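Local coordinates for protein aac(6')-Ii (Enterococcus faecium, PDB 1N71) that probably transfers an acetyl group from acetyl-coenzyme A to the 6'-amino group of aminoglycoside antibiotics, a reaction that confers resistance, at residues A100-L114 with N162-I176. Residues are numbered along the deposited sequence; the frame is centred on the assembly and turned at random.
Sequences ASRGGITIYLGTDDL and NGWDKPDIWMAKTII. With COA (coenzyme A), chain E.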
loop_
_atom_site.group_PDB
_atom_site.type_symbol
_atom_site.label_atom_id
_atom_site.label_comp_id
_atom_site.label_asym_id
_atom_site.label_seq_id
_atom_site.Cartn_x
_atom_site.Cartn_y
_atom_site.Cartn_z
ATOM N N ALA A 100 3.247 18.812 0.437
ATOM C CA ALA A 100 4.560 19.432 0.301
ATOM C C ALA A 100 4.911 20.252 1.536
ATOM O O ALA A 100 6.040 20.197 2.018
ATOM C CB ALA A 100 4.589 20.324 -0.929
ATOM N N SER A 101 3.940 21.008 2.044
ATOM C CA SER A 101 4.170 21.862 3.206
ATOM C C SER A 101 4.534 21.084 4.463
ATOM O O SER A 101 5.042 21.658 5.425
ATOM C CB SER A 101 2.940 22.742 3.480
ATOM O OG SER A 101 1.845 21.977 3.953
ATOM N N ARG A 102 4.275 19.780 4.466
ATOM C CA ARG A 102 4.609 18.961 5.624
ATOM C C ARG A 102 5.910 18.200 5.403
ATOM O O ARG A 102 6.257 17.322 6.181
ATOM C CB ARG A 102 3.481 17.971 5.939
ATOM C CG ARG A 102 2.142 18.641 6.223
ATOM C CD ARG A 102 1.197 17.713 6.962
ATOM N NE ARG A 102 -0.115 18.323 7.159
ATOM C CZ ARG A 102 -1.071 17.807 7.925
ATOM N NH1 ARG A 102 -0.860 16.668 8.572
ATOM N NH2 ARG A 102 -2.242 18.423 8.034
ATOM N N GLY A 103 6.624 18.539 4.336
ATOM C CA GLY A 103 7.881 17.867 4.048
ATOM C C GLY A 103 7.714 16.658 3.143
ATOM O O GLY A 103 8.663 15.902 2.926
ATOM N N GLY A 104 6.503 16.474 2.621
ATOM C CA GLY A 104 6.233 15.352 1.737
ATOM C C GLY A 104 6.963 15.453 0.410
ATOM O O GLY A 104 7.162 16.547 -0.122
ATOM N N ILE A 105 7.349 14.300 -0.130
ATOM C CA ILE A 105 8.074 14.224 -1.393
ATOM C C ILE A 105 7.227 13.603 -2.500
ATOM O O ILE A 105 7.217 14.072 -3.638
ATOM C CB ILE A 105 9.329 13.327 -1.257
ATOM C CG1 ILE A 105 10.227 13.833 -0.128
ATOM C CG2 ILE A 105 10.071 13.278 -2.575
ATOM C CD1 ILE A 105 11.473 12.997 0.063
ATOM N N THR A 106 6.531 12.529 -2.164
ATOM C CA THR A 106 5.729 11.838 -3.160
ATOM C C THR A 106 4.371 11.397 -2.646
ATOM O O THR A 106 4.185 11.124 -1.461
ATOM C CB THR A 106 6.460 10.588 -3.681
ATOM O OG1 THR A 106 5.635 9.918 -4.646
ATOM C CG2 THR A 106 6.731 9.628 -2.545
ATOM N N ILE A 107 3.430 11.320 -3.575
ATOM C CA ILE A 107 2.078 10.895 -3.285
ATOM C C ILE A 107 1.814 9.751 -4.241
ATOM O O ILE A 107 2.115 9.855 -5.429
ATOM C CB ILE A 107 1.060 12.024 -3.564
ATOM C CG1 ILE A 107 1.293 13.187 -2.595
ATOM C CG2 ILE A 107 -0.370 11.488 -3.431
ATOM C CD1 ILE A 107 0.349 14.371 -2.825
ATOM N N TYR A 108 1.278 8.657 -3.724
ATOM C CA TYR A 108 0.964 7.514 -4.565
ATOM C C TYR A 108 -0.465 7.092 -4.268
ATOM O O TYR A 108 -1.043 7.490 -3.261
ATOM C CB TYR A 108 1.920 6.351 -4.294
ATOM C CG TYR A 108 1.710 5.691 -2.956
ATOM C CD1 TYR A 108 2.209 6.266 -1.783
ATOM C CD2 TYR A 108 1.000 4.495 -2.858
ATOM C CE1 TYR A 108 2.006 5.661 -0.548
ATOM C CE2 TYR A 108 0.790 3.883 -1.627
ATOM C CZ TYR A 108 1.296 4.470 -0.480
ATOM O OH TYR A 108 1.092 3.861 0.734
ATOM N N LEU A 109 -1.029 6.279 -5.149
ATOM C CA LEU A 109 -2.400 5.827 -4.997
ATOM C C LEU A 109 -2.592 4.510 -5.724
ATOM O O LEU A 109 -1.772 4.116 -6.557
ATOM C CB LEU A 109 -3.351 6.876 -5.585
ATOM C CG LEU A 109 -3.109 7.177 -7.073
ATOM C CD1 LEU A 109 -3.916 6.211 -7.942
ATOM C CD2 LEU A 109 -3.503 8.613 -7.383
ATOM N N GLY A 110 -3.675 3.827 -5.384
ATOM C CA GLY A 110 -3.999 2.576 -6.034
ATOM C C GLY A 110 -5.387 2.727 -6.626
ATOM O O GLY A 110 -6.343 3.027 -5.905
ATOM N N THR A 111 -5.502 2.566 -7.940
ATOM C CA THR A 111 -6.796 2.662 -8.603
ATOM C C THR A 111 -7.066 1.293 -9.223
ATOM O O THR A 111 -6.345 0.846 -10.112
ATOM C CB THR A 111 -6.804 3.778 -9.685
ATOM O OG1 THR A 111 -8.099 3.849 -10.292
ATOM C CG2 THR A 111 -5.757 3.514 -10.757
ATOM N N ASP A 112 -8.102 0.622 -8.735
ATOM C CA ASP A 112 -8.428 -0.714 -9.210
ATOM C C ASP A 112 -9.185 -0.747 -10.532
ATOM O O ASP A 112 -9.811 0.230 -10.929
ATOM C CB ASP A 112 -9.222 -1.457 -8.133
ATOM C CG ASP A 112 -8.523 -1.443 -6.780
ATOM O OD1 ASP A 112 -8.549 -0.390 -6.096
ATOM O OD2 ASP A 112 -7.935 -2.480 -6.402
ATOM N N ASP A 113 -9.094 -1.880 -11.219
ATOM C CA ASP A 113 -9.780 -2.081 -12.489
ATOM C C ASP A 113 -10.562 -3.380 -12.311
ATOM O O ASP A 113 -10.044 -4.466 -12.557
ATOM C CB ASP A 113 -8.772 -2.222 -13.636
ATOM C CG ASP A 113 -9.445 -2.296 -14.999
ATOM O OD1 ASP A 113 -10.696 -2.325 -15.047
ATOM O OD2 ASP A 113 -8.731 -2.325 -16.021
ATOM N N LEU A 114 -11.810 -3.253 -11.866
ATOM C CA LEU A 114 -12.667 -4.410 -11.613
ATOM C C LEU A 114 -13.568 -4.809 -12.777
ATOM O O LEU A 114 -14.038 -5.945 -12.829
ATOM C CB LEU A 114 -13.554 -4.145 -10.394
ATOM C CG LEU A 114 -12.911 -3.482 -9.176
ATOM C CD1 LEU A 114 -13.989 -3.227 -8.128
ATOM C CD2 LEU A 114 -11.802 -4.366 -8.619
ATOM N N ASN A 162 -8.076 -8.017 -6.761
ATOM C CA ASN A 162 -9.488 -8.110 -6.417
ATOM C C ASN A 162 -10.136 -9.346 -7.028
ATOM O O ASN A 162 -11.356 -9.419 -7.148
ATOM C CB ASN A 162 -10.199 -6.859 -6.934
ATOM C CG ASN A 162 -9.523 -5.580 -6.485
ATOM O OD1 ASN A 162 -9.726 -5.123 -5.363
ATOM N ND2 ASN A 162 -8.696 -5.005 -7.355
ATOM N N GLY A 163 -9.316 -10.319 -7.405
ATOM C CA GLY A 163 -9.829 -11.522 -8.035
ATOM C C GLY A 163 -9.089 -11.703 -9.345
ATOM O O GLY A 163 -8.352 -10.815 -9.766
ATOM N N TRP A 164 -9.275 -12.837 -10.011
ATOM C CA TRP A 164 -8.569 -13.063 -11.264
ATOM C C TRP A 164 -8.739 -11.938 -12.284
ATOM O O TRP A 164 -9.852 -11.539 -12.610
ATOM C CB TRP A 164 -8.995 -14.394 -11.883
ATOM C CG TRP A 164 -8.605 -15.568 -11.039
ATOM C CD1 TRP A 164 -9.426 -16.339 -10.267
ATOM C CD2 TRP A 164 -7.281 -16.083 -10.857
ATOM N NE1 TRP A 164 -8.694 -17.305 -9.614
ATOM C CE2 TRP A 164 -7.374 -17.168 -9.959
ATOM C CE3 TRP A 164 -6.022 -15.731 -11.364
ATOM C CZ2 TRP A 164 -6.256 -17.906 -9.558
ATOM C CZ3 TRP A 164 -4.910 -16.468 -10.964
ATOM C CH2 TRP A 164 -5.038 -17.542 -10.069
ATOM N N ASP A 165 -7.605 -11.438 -12.765
ATOM C CA ASP A 165 -7.536 -10.379 -13.763
ATOM C C ASP A 165 -8.285 -9.090 -13.442
ATOM O O ASP A 165 -8.800 -8.419 -14.336
ATOM C CB ASP A 165 -7.968 -10.929 -15.125
ATOM C CG ASP A 165 -7.174 -12.159 -15.524
ATOM O OD1 ASP A 165 -5.981 -12.253 -15.149
ATOM O OD2 ASP A 165 -7.734 -13.032 -16.216
ATOM N N LYS A 166 -8.321 -8.752 -12.154
ATOM C CA LYS A 166 -8.952 -7.531 -11.650
ATOM C C LYS A 166 -7.878 -6.935 -10.747
ATOM O O LYS A 166 -7.968 -6.972 -9.519
ATOM C CB LYS A 166 -10.206 -7.871 -10.848
ATOM C CG LYS A 166 -11.299 -8.511 -11.696
ATOM C CD LYS A 166 -12.540 -8.821 -10.879
ATOM C CE LYS A 166 -13.639 -9.380 -11.768
ATOM N NZ LYS A 166 -14.880 -9.677 -10.997
ATOM N N PRO A 167 -6.836 -6.368 -11.364
ATOM C CA PRO A 167 -5.700 -5.765 -10.670
ATOM C C PRO A 167 -5.910 -4.399 -10.048
ATOM O O PRO A 167 -6.919 -3.735 -10.277
ATOM C CB PRO A 167 -4.657 -5.696 -11.769
ATOM C CG PRO A 167 -5.507 -5.221 -12.930
ATOM C CD PRO A 167 -6.751 -6.111 -12.816
ATOM N N ASP A 168 -4.935 -4.000 -9.238
ATOM C CA ASP A 168 -4.934 -2.672 -8.659
ATOM C C ASP A 168 -3.802 -2.034 -9.455
ATOM O O ASP A 168 -2.817 -2.700 -9.780
ATOM C CB ASP A 168 -4.595 -2.690 -7.162
ATOM C CG ASP A 168 -4.854 -1.338 -6.489
ATOM O OD1 ASP A 168 -5.576 -0.509 -7.080
ATOM O OD2 ASP A 168 -4.350 -1.107 -5.367
ATOM N N ILE A 169 -3.960 -0.766 -9.809
ATOM C CA ILE A 169 -2.944 -0.057 -10.572
ATOM C C ILE A 169 -2.332 0.999 -9.658
ATOM O O ILE A 169 -3.049 1.858 -9.150
ATOM C CB ILE A 169 -3.569 0.640 -11.794
ATOM C CG1 ILE A 169 -4.241 -0.403 -12.699
ATOM C CG2 ILE A 169 -2.501 1.409 -12.557
ATOM C CD1 ILE A 169 -5.106 0.192 -13.817
ATOM N N TRP A 170 -1.019 0.924 -9.444
ATOM C CA TRP A 170 -0.321 1.877 -8.581
ATOM C C TRP A 170 0.241 3.047 -9.381
ATOM O O TRP A 170 0.973 2.851 -10.347
ATOM C CB TRP A 170 0.835 1.195 -7.840
ATOM C CG TRP A 170 0.438 0.395 -6.643
ATOM C CD1 TRP A 170 -0.272 0.833 -5.557
ATOM C CD2 TRP A 170 0.794 -0.966 -6.366
ATOM N NE1 TRP A 170 -0.372 -0.169 -4.620
ATOM C CE2 TRP A 170 0.273 -1.284 -5.091
ATOM C CE3 TRP A 170 1.507 -1.946 -7.069
ATOM C CZ2 TRP A 170 0.440 -2.542 -4.504
ATOM C CZ3 TRP A 170 1.676 -3.200 -6.484
ATOM C CH2 TRP A 170 1.143 -3.485 -5.212
ATOM N N MET A 171 -0.095 4.261 -8.958
ATOM C CA MET A 171 0.376 5.466 -9.621
ATOM C C MET A 171 1.066 6.374 -8.605
ATOM O O MET A 171 0.727 6.370 -7.422
ATOM C CB MET A 171 -0.796 6.195 -10.268
ATOM C CG MET A 171 -1.580 5.319 -11.236
ATOM S SD MET A 171 -2.802 6.226 -12.162
ATOM C CE MET A 171 -1.755 7.268 -13.168
ATOM N N ALA A 172 2.029 7.161 -9.064
ATOM C CA ALA A 172 2.745 8.032 -8.147
ATOM C C ALA A 172 3.259 9.283 -8.826
ATOM O O ALA A 172 3.411 9.338 -10.052
ATOM C CB ALA A 172 3.903 7.265 -7.513
ATOM N N LYS A 173 3.523 10.290 -8.010
ATOM C CA LYS A 173 4.036 11.557 -8.488
ATOM C C LYS A 173 4.911 12.152 -7.395
ATOM O O LYS A 173 4.575 12.084 -6.213
ATOM C CB LYS A 173 2.879 12.516 -8.801
ATOM C CG LYS A 173 3.318 13.905 -9.266
ATOM C CD LYS A 173 2.113 14.825 -9.485
ATOM C CE LYS A 173 2.536 16.209 -9.951
ATOM N NZ LYS A 173 1.359 17.130 -10.105
ATOM N N THR A 174 6.060 12.685 -7.782
ATOM C CA THR A 174 6.932 13.341 -6.823
ATOM C C THR A 174 6.494 14.792 -7.002
ATOM O O THR A 174 6.531 15.334 -8.107
ATOM C CB THR A 174 8.403 13.101 -7.174
ATOM O OG1 THR A 174 8.759 11.771 -6.759
ATOM C CG2 THR A 174 9.298 14.105 -6.481
ATOM N N ILE A 175 6.059 15.410 -5.911
ATOM C CA ILE A 175 5.492 16.753 -5.974
ATOM C C ILE A 175 6.349 18.000 -5.801
ATOM O O ILE A 175 5.826 19.112 -5.840
ATOM C CB ILE A 175 4.312 16.842 -4.995
ATOM C CG1 ILE A 175 4.801 16.593 -3.564
ATOM C CG2 ILE A 175 3.268 15.788 -5.367
ATOM C CD1 ILE A 175 3.712 16.679 -2.524
ATOM N N ILE A 176 7.650 17.835 -5.613
ATOM C CA ILE A 176 8.520 18.989 -5.459
ATOM C C ILE A 176 9.777 18.798 -6.287
ATOM O O ILE A 176 10.087 17.684 -6.719
ATOM C CB ILE A 176 8.930 19.205 -3.983
ATOM C CG1 ILE A 176 9.636 17.960 -3.448
ATOM C CG2 ILE A 176 7.700 19.534 -3.140
ATOM C CD1 ILE A 176 10.182 18.121 -2.036
HETATM N N1A COA E . -11.203 8.994 -17.575
HETATM C C2A COA E . -10.428 9.773 -18.352
HETATM N N3A COA E . -10.152 11.087 -18.196
HETATM C C4A COA E . -10.775 11.598 -17.079
HETATM C C5A COA E . -11.593 10.926 -16.199
HETATM C C6A COA E . -11.807 9.537 -16.469
HETATM N N6A COA E . -12.576 8.771 -15.698
HETATM N N7A COA E . -12.037 11.771 -15.193
HETATM C C8A COA E . -11.497 12.916 -15.493
HETATM N N9A COA E . -10.719 12.892 -16.626
HETATM C C1B COA E . -9.974 13.994 -17.252
HETATM C C2B COA E . -10.881 15.095 -17.810
HETATM O O2B COA E . -11.265 14.757 -19.148
HETATM C C3B COA E . -10.022 16.355 -17.838
HETATM O O3B COA E . -9.143 16.269 -18.972
HETATM P P3B COA E . -9.036 17.474 -20.039
HETATM O O7A COA E . -10.421 17.638 -20.544
HETATM O O8A COA E . -8.072 16.965 -21.045
HETATM O O9A COA E . -8.534 18.621 -19.244
HETATM C C4B COA E . -9.177 16.167 -16.570
HETATM O O4B COA E . -9.167 14.750 -16.354
HETATM C C5B COA E . -9.685 16.925 -15.335
HETATM O O5B COA E . -10.909 16.348 -14.864
HETATM P P1A COA E . -11.741 16.982 -13.635
HETATM O O1A COA E . -12.925 17.682 -14.181
HETATM O O2A COA E . -10.807 17.697 -12.737
HETATM O O3A COA E . -12.224 15.643 -12.894
HETATM P P2A COA E . -13.496 15.447 -11.930
HETATM O O4A COA E . -14.592 14.838 -12.713
HETATM O O5A COA E . -13.744 16.677 -11.151
HETATM O O6A COA E . -12.934 14.335 -10.916
HETATM C CBP COA E . -12.675 11.938 -10.586
HETATM C CCP COA E . -12.279 13.156 -11.410
HETATM C CDP COA E . -12.027 10.700 -11.220
HETATM C CEP COA E . -12.151 12.123 -9.131
HETATM C CAP COA E . -14.261 11.821 -10.605
HETATM O OAP COA E . -14.764 11.607 -11.928
HETATM C C9P COA E . -14.803 10.788 -9.601
HETATM O O9P COA E . -15.284 11.161 -8.522
HETATM N N8P COA E . -14.715 9.503 -9.967
HETATM C C7P COA E . -15.163 8.365 -9.172
HETATM C C6P COA E . -14.212 8.033 -8.025
HETATM C C5P COA E . -12.995 7.236 -8.458
HETATM O O5P COA E . -13.124 6.206 -9.132
HETATM N N4P COA E . -11.807 7.715 -8.063
HETATM C C3P COA E . -10.505 7.108 -8.363
HETATM C C2P COA E . -9.686 6.861 -7.105
HETATM S S1P COA E . -8.918 5.231 -7.065
HETATM O O HOH W 1 7.269 8.978 -6.547
#
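Lys173 O is gripped by two donors from Thr106-Ile107: Ile107 N comes in almost straight along the carbonyl, 3.0 Å from Lys173 O, whereas Thr106 OG1 sits above the carbonyl plane at 2.9 Å from the same oxygen. The hydroxyl is put there by its position anti to the backbone N (chi1 179°), and a water links Thr106 OG1 to Thr174 OG1, which also bonds Asn160 of the second subunit. Antiparallel pairing joins strands 106-112 and 168-174, neighbours in the mixed sheet of the GNAT fold, from Thr106 opposite Thr174 to Asp112 opposite Asp168, and the bond from Asp113 N to Pro167 O carries it one step further. On the coenzyme A side, Leu109 CD1 packs against Met171 CB (3.9 Å), side by side, while Thr111 OG1, bonded to His142, lies 3.6 Å from the thiol sulfur S1P of coenzyme A. On the other face the carboxylates of Asp112 and Asp168 stack with their planes 4° apart, Asp112 OD2 lying 3.1 Å from Asp168 OD1, two acceptors with no bond between them. Asn162 ND2 binds Asp112 OD2 on its anti side (2.8 Å), and Tyr66 of the second subunit holds Asp168 OD2. Beyond Asp112, Leu114 CD2 presses on the Asn162 amide, 3.3 Å from Asn162 CG.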